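Local coordinates for dally-like, isoform A (Drosophila melanogaster, PDB 6XTZ), which probably acts as a GPI-anchored cell-surface heparan sulfate proteoglycan of the glypican family that binds Wnt and shields its palmitoleoyl lipid to enable signalling at a distance, at residues A238-T243 with M482-H487; L150-F155 with C171-M176. The protein carries 5 engineered substitutions. All coordinates share one frame; numbering follows the deposited sequence.

Interaction 1. Residues A238-T243 with M482-H487; sequences ACKGYT and MCWNGH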
loop_
_atom_site.group_PDB
_atom_site.type_symbol
_atom_site.label_atom_id
_atom_site.label_comp_id
_atom_site.label_asym_id
_atom_site.label_seq_id
_atom_site.Cartn_x
_atom_site.Cartn_y
_atom_site.Cartn_z
ATOM N N ALA A 238 -27.201 10.319 -28.411
ATOM C CA ALA A 238 -27.997 9.660 -29.439
ATOM C C ALA A 238 -29.466 10.049 -29.348
ATOM O O ALA A 238 -30.183 10.000 -30.354
ATOM C CB ALA A 238 -27.842 8.144 -29.335
ATOM N N CYS A 239 -29.935 10.434 -28.158
ATOM C CA CYS A 239 -31.322 10.862 -28.017
ATOM C C CYS A 239 -31.606 12.163 -28.758
ATOM O O CYS A 239 -32.771 12.450 -29.053
ATOM C CB CYS A 239 -31.682 11.008 -26.538
ATOM S SG CYS A 239 -31.538 9.471 -25.592
ATOM N N LYS A 240 -30.578 12.952 -29.065
ATOM C CA LYS A 240 -30.725 14.144 -29.887
ATOM C C LYS A 240 -30.344 13.905 -31.342
ATOM O O LYS A 240 -30.148 14.870 -32.086
ATOM C CB LYS A 240 -29.891 15.293 -29.318
ATOM C CG LYS A 240 -30.468 15.933 -28.065
ATOM C CD LYS A 240 -29.731 17.217 -27.726
ATOM C CE LYS A 240 -30.408 17.948 -26.585
ATOM N NZ LYS A 240 -29.780 19.269 -26.309
ATOM N N GLY A 241 -30.239 12.648 -31.764
ATOM C CA GLY A 241 -29.860 12.345 -33.127
ATOM C C GLY A 241 -28.381 12.440 -33.416
ATOM O O GLY A 241 -27.981 12.279 -34.575
ATOM N N TYR A 242 -27.553 12.691 -32.404
ATOM C CA TYR A 242 -26.115 12.814 -32.588
ATOM C C TYR A 242 -25.449 11.448 -32.499
ATOM O O TYR A 242 -25.843 10.600 -31.694
ATOM C CB TYR A 242 -25.518 13.753 -31.539
ATOM C CG TYR A 242 -26.068 15.161 -31.578
ATOM C CD1 TYR A 242 -26.371 15.777 -32.785
ATOM C CD2 TYR A 242 -26.282 15.875 -30.407
ATOM C CE1 TYR A 242 -26.871 17.067 -32.823
ATOM C CE2 TYR A 242 -26.781 17.163 -30.434
ATOM C CZ TYR A 242 -27.074 17.755 -31.644
ATOM O OH TYR A 242 -27.572 19.037 -31.673
ATOM N N THR A 243 -24.429 11.242 -33.333
ATOM C CA THR A 243 -23.675 9.997 -33.340
ATOM C C THR A 243 -22.270 10.139 -32.775
ATOM O O THR A 243 -21.582 9.125 -32.615
ATOM C CB THR A 243 -23.585 9.436 -34.767
ATOM O OG1 THR A 243 -22.880 10.364 -35.603
ATOM C CG2 THR A 243 -24.977 9.209 -35.338
ATOM N N MET A 482 -15.447 17.734 -33.050
ATOM C CA MET A 482 -16.852 17.399 -32.848
ATOM C C MET A 482 -16.959 16.305 -31.792
ATOM O O MET A 482 -16.527 15.169 -32.017
ATOM C CB MET A 482 -17.498 16.952 -34.159
ATOM C CG MET A 482 -17.615 18.045 -35.209
ATOM S SD MET A 482 -16.021 18.664 -35.780
ATOM C CE MET A 482 -16.545 19.834 -37.031
ATOM N N CYS A 483 -17.541 16.648 -30.645
ATOM C CA CYS A 483 -17.800 15.670 -29.597
ATOM C C CYS A 483 -18.964 16.158 -28.749
ATOM O O CYS A 483 -19.248 17.357 -28.677
ATOM C CB CYS A 483 -16.556 15.420 -28.735
ATOM S SG CYS A 483 -15.860 16.887 -27.943
ATOM N N TRP A 484 -19.635 15.204 -28.108
ATOM C CA TRP A 484 -20.817 15.484 -27.301
ATOM C C TRP A 484 -20.400 16.065 -25.954
ATOM O O TRP A 484 -19.678 15.416 -25.189
ATOM C CB TRP A 484 -21.624 14.199 -27.126
ATOM C CG TRP A 484 -22.697 14.242 -26.082
ATOM C CD1 TRP A 484 -22.660 13.665 -24.845
ATOM C CD2 TRP A 484 -23.977 14.878 -26.189
ATOM N NE1 TRP A 484 -23.833 13.907 -24.174
ATOM C CE2 TRP A 484 -24.658 14.649 -24.977
ATOM C CE3 TRP A 484 -24.610 15.622 -27.190
ATOM C CZ2 TRP A 484 -25.941 15.137 -24.738
ATOM C CZ3 TRP A 484 -25.883 16.105 -26.951
ATOM C CH2 TRP A 484 -26.534 15.862 -25.736
ATOM N N ASN A 485 -20.845 17.289 -25.665
ATOM C CA ASN A 485 -20.483 17.974 -24.430
ATOM C C ASN A 485 -21.614 17.993 -23.408
ATOM O O ASN A 485 -21.527 18.725 -22.418
ATOM C CB ASN A 485 -20.021 19.405 -24.727
ATOM C CG ASN A 485 -21.109 20.270 -25.355
ATOM O OD1 ASN A 485 -22.278 19.887 -25.415
ATOM N ND2 ASN A 485 -20.722 21.454 -25.816
ATOM N N GLY A 486 -22.669 17.211 -23.625
ATOM C CA GLY A 486 -23.813 17.181 -22.747
ATOM C C GLY A 486 -25.011 17.958 -23.252
ATOM O O GLY A 486 -26.129 17.712 -22.789
ATOM N N HIS A 487 -24.812 18.877 -24.194
ATOM C CA HIS A 487 -25.920 19.665 -24.718
ATOM C C HIS A 487 -25.930 19.630 -26.240
ATOM O O HIS A 487 -26.976 19.407 -26.860
ATOM C CB HIS A 487 -25.831 21.108 -24.217
ATOM C CG HIS A 487 -25.865 21.235 -22.725
ATOM N ND1 HIS A 487 -27.024 21.099 -21.989
ATOM C CD2 HIS A 487 -24.882 21.492 -21.830
ATOM C CE1 HIS A 487 -26.752 21.267 -20.707
ATOM N NE2 HIS A 487 -25.459 21.507 -20.584
#

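Interaction 2. Residues L150-F155 with C171-M176; sequences LYQKMF and CVSEHM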
loop_
_atom_site.group_PDB
_atom_site.type_symbol
_atom_site.label_atom_id
_atom_site.label_comp_id
_atom_site.label_asym_id
_atom_site.label_seq_id
_atom_site.Cartn_x
_atom_site.Cartn_y
_atom_site.Cartn_z
ATOM N N LEU A 150 25.576 -11.786 27.562
ATOM C CA LEU A 150 26.945 -11.965 27.090
ATOM C C LEU A 150 27.936 -11.226 27.981
ATOM O O LEU A 150 29.048 -11.712 28.220
ATOM C CB LEU A 150 27.069 -11.493 25.641
ATOM C CG LEU A 150 26.972 -12.553 24.541
ATOM C CD1 LEU A 150 25.735 -13.415 24.716
ATOM C CD2 LEU A 150 26.977 -11.896 23.170
ATOM N N TYR A 151 27.554 -10.047 28.479
ATOM C CA TYR A 151 28.425 -9.313 29.390
ATOM C C TYR A 151 28.686 -10.110 30.662
ATOM O O TYR A 151 29.802 -10.099 31.194
ATOM C CB TYR A 151 27.810 -7.954 29.734
ATOM C CG TYR A 151 27.724 -6.977 28.580
ATOM C CD1 TYR A 151 28.456 -7.170 27.415
ATOM C CD2 TYR A 151 26.910 -5.853 28.661
ATOM C CE1 TYR A 151 28.375 -6.275 26.363
ATOM C CE2 TYR A 151 26.823 -4.954 27.618
ATOM C CZ TYR A 151 27.557 -5.168 26.471
ATOM O OH TYR A 151 27.470 -4.271 25.429
ATOM N N GLN A 152 27.665 -10.809 31.162
ATOM C CA GLN A 152 27.824 -11.593 32.382
ATOM C C GLN A 152 28.719 -12.802 32.145
ATOM O O GLN A 152 29.636 -13.073 32.930
ATOM C CB GLN A 152 26.457 -12.030 32.905
ATOM C CG GLN A 152 25.522 -10.883 33.240
ATOM C CD GLN A 152 24.180 -11.359 33.755
ATOM O OE1 GLN A 152 24.109 -12.195 34.656
ATOM N NE2 GLN A 152 23.106 -10.835 33.180
ATOM N N LYS A 153 28.464 -13.547 31.066
ATOM C CA LYS A 153 29.271 -14.728 30.776
ATOM C C LYS A 153 30.714 -14.353 30.463
ATOM O O LYS A 153 31.647 -15.058 30.863
ATOM C CB LYS A 153 28.655 -15.513 29.619
ATOM C CG LYS A 153 27.463 -16.355 30.026
ATOM C CD LYS A 153 26.800 -17.006 28.827
ATOM C CE LYS A 153 25.903 -18.145 29.268
ATOM N NZ LYS A 153 25.030 -17.753 30.405
ATOM N N MET A 154 30.917 -13.242 29.750
ATOM C CA MET A 154 32.272 -12.794 29.456
ATOM C C MET A 154 33.019 -12.368 30.711
ATOM O O MET A 154 34.254 -12.340 30.705
ATOM C CB MET A 154 32.238 -11.641 28.452
ATOM C CG MET A 154 33.421 -11.615 27.503
ATOM S SD MET A 154 33.452 -13.050 26.411
ATOM C CE MET A 154 34.964 -12.741 25.500
ATOM N N PHE A 155 32.298 -12.042 31.784
ATOM C CA PHE A 155 32.935 -11.664 33.040
ATOM C C PHE A 155 33.320 -12.880 33.874
ATOM O O PHE A 155 34.303 -12.826 34.622
ATOM C CB PHE A 155 32.007 -10.743 33.833
ATOM C CG PHE A 155 32.423 -10.539 35.261
ATOM C CD1 PHE A 155 33.472 -9.692 35.578
ATOM C CD2 PHE A 155 31.755 -11.186 36.287
ATOM C CE1 PHE A 155 33.852 -9.502 36.894
ATOM C CE2 PHE A 155 32.130 -11.000 37.603
ATOM C CZ PHE A 155 33.180 -10.157 37.907
ATOM N N CYS A 171 23.889 -8.336 40.691
ATOM C CA CYS A 171 24.719 -7.140 40.773
ATOM C C CYS A 171 25.564 -6.982 39.517
ATOM O O CYS A 171 25.725 -5.868 39.005
ATOM C CB CYS A 171 25.604 -7.203 42.019
ATOM S SG CYS A 171 26.520 -5.681 42.372
ATOM N N VAL A 172 26.107 -8.088 39.002
ATOM C CA VAL A 172 26.853 -8.035 37.749
ATOM C C VAL A 172 25.932 -7.640 36.603
ATOM O O VAL A 172 26.299 -6.830 35.744
ATOM C CB VAL A 172 27.548 -9.383 37.478
ATOM C CG1 VAL A 172 28.347 -9.319 36.184
ATOM C CG2 VAL A 172 28.443 -9.763 38.644
ATOM N N SER A 173 24.719 -8.196 36.578
ATOM C CA SER A 173 23.762 -7.843 35.533
ATOM C C SER A 173 23.381 -6.371 35.614
ATOM O O SER A 173 23.347 -5.668 34.598
ATOM C CB SER A 173 22.521 -8.729 35.639
ATOM O OG SER A 173 21.594 -8.434 34.607
ATOM N N GLU A 174 23.093 -5.882 36.824
ATOM C CA GLU A 174 22.730 -4.480 36.989
ATOM C C GLU A 174 23.891 -3.551 36.660
ATOM O O GLU A 174 23.674 -2.455 36.131
ATOM C CB GLU A 174 22.236 -4.227 38.414
ATOM C CG GLU A 174 20.778 -4.592 38.642
ATOM C CD GLU A 174 19.823 -3.624 37.967
ATOM O OE1 GLU A 174 20.237 -2.484 37.672
ATOM O OE2 GLU A 174 18.657 -4.006 37.730
ATOM N N HIS A 175 25.123 -3.967 36.958
ATOM C CA HIS A 175 26.274 -3.120 36.672
ATOM C C HIS A 175 26.688 -3.191 35.208
ATOM O O HIS A 175 27.215 -2.211 34.673
ATOM C CB HIS A 175 27.447 -3.503 37.577
ATOM C CG HIS A 175 27.268 -3.081 39.003
ATOM N ND1 HIS A 175 28.320 -2.991 39.890
ATOM C CD2 HIS A 175 26.162 -2.720 39.694
ATOM C CE1 HIS A 175 27.867 -2.594 41.067
ATOM N NE2 HIS A 175 26.561 -2.423 40.975
ATOM N N MET A 176 26.456 -4.325 34.544
ATOM C CA MET A 176 26.750 -4.424 33.120
ATOM C C MET A 176 25.785 -3.618 32.261
ATOM O O MET A 176 26.047 -3.445 31.065
ATOM C CB MET A 176 26.734 -5.887 32.673
ATOM C CG MET A 176 27.948 -6.687 33.118
ATOM S SD MET A 176 29.494 -6.027 32.471
ATOM C CE MET A 176 30.669 -7.172 33.189
#

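Interaction 1. Residues A238-T243 with M482-H487
Lys240 NZ bonds the backbone carbonyl O of His487 at 2.9 Å, lying in the carbonyl plane on a lone pair, with a C=O...N angle of 138°. The same ammonium group forms a salt bridge with Glu41, which would balance its charge. This contact belongs to the disulfide-rich end of the glypican ectodomain, where a Schellman motif ends helix 236-239: Gly241, at positive phi, is its C-prime residue, and Gly241 N bonds Ala238 O at 3.0 Å. The Lys240 chain leaves the turn fully extended beyond CG, passing the six-membered ring of Trp484 at its edge, with CD 4.0 Å from CH2. Beside it Tyr242 and Trp484 meet rim to rim, CD2 of the tyrosine 3.5 Å from CZ3 of the tryptophan, with the ring planes at 50° and neither ring over the face of the other. On Trp484, CG is anti to the backbone N (chi1 167°), which sets the six-membered ring against Tyr242 and Lys240, while its NE1 bonds the carbonyl of Lys232. The loop doubles back over the indole through an Asx turn, in which His487 N donates to Asn485 OD1 at 3.0 Å, and Gly486 N sits 3.4 Å above one face of the Trp484 ring.

Interaction 2. Residues L150-F155 with C171-M176
Two helices of the all-helical glypican ectodomain, 139-158 and the short 169-176, pack across a buried interface at one end of the elongated molecule. Met176 lies against Tyr151, its CG 3.6 Å from the tyrosine CB. The methionine chain bends at chi2 (-61°), bringing SD alongside the same CB and carrying CE on to Phe155 CB, 3.9 Å away. SD stands 5.3 Å from the Tyr151 ring centroid in an oblique Met-aromatic contact. Phe155 also reaches Val172, with CD2 3.9 Å from CG1 and CE2 near CG2, so one side of the ring meets both valine methyl groups obliquely. The local helix axes approach to 9.4 Å, with their N-to-C directions at 120°. From helix 296-322, Val318 touches Phe155 and Ile314 touches Met176, while Cys171 is tied to Cys322 of that helix by a disulfide. At the more polar border, the extended Gln152 chain lays its amide beside Ser173: NE2 is 3.2 Å from OG, but the angle is too poor for a hydrogen bond. Both groups instead bond Asn148 OD1, which ties them together indirectly. An alanine at Gln152 would probably leave Asn148 OD1 without one of these two partners and open a gap beside Ser173 CB. That methylene lies 3.6 Å from Gln152 CD.

Interactions 1 and 2 sit on opposite sides of the chain's centre, with about 85 Å between their centres and about 72 Å between nearest atoms. They share no secondary-structure element. Interaction 1 is partly buried and joins a helix end to a loop distant in sequence, using a charged side chain, a backbone carbonyl and two aromatic rims in a region cross-linked by several disulfides. Interaction 2 is more deeply buried, covers about twice the surface (331 against 169 Å²) and joins sequence-near helices, mainly through apolar side chains. Its polar pair is bridged by a third residue, whereas the lysine of interaction 1 bonds directly across. Interaction 2 also lies nearer the lipid, the Tyr151 side chain being about 10 Å from the bound O-palmitoleoyl serine.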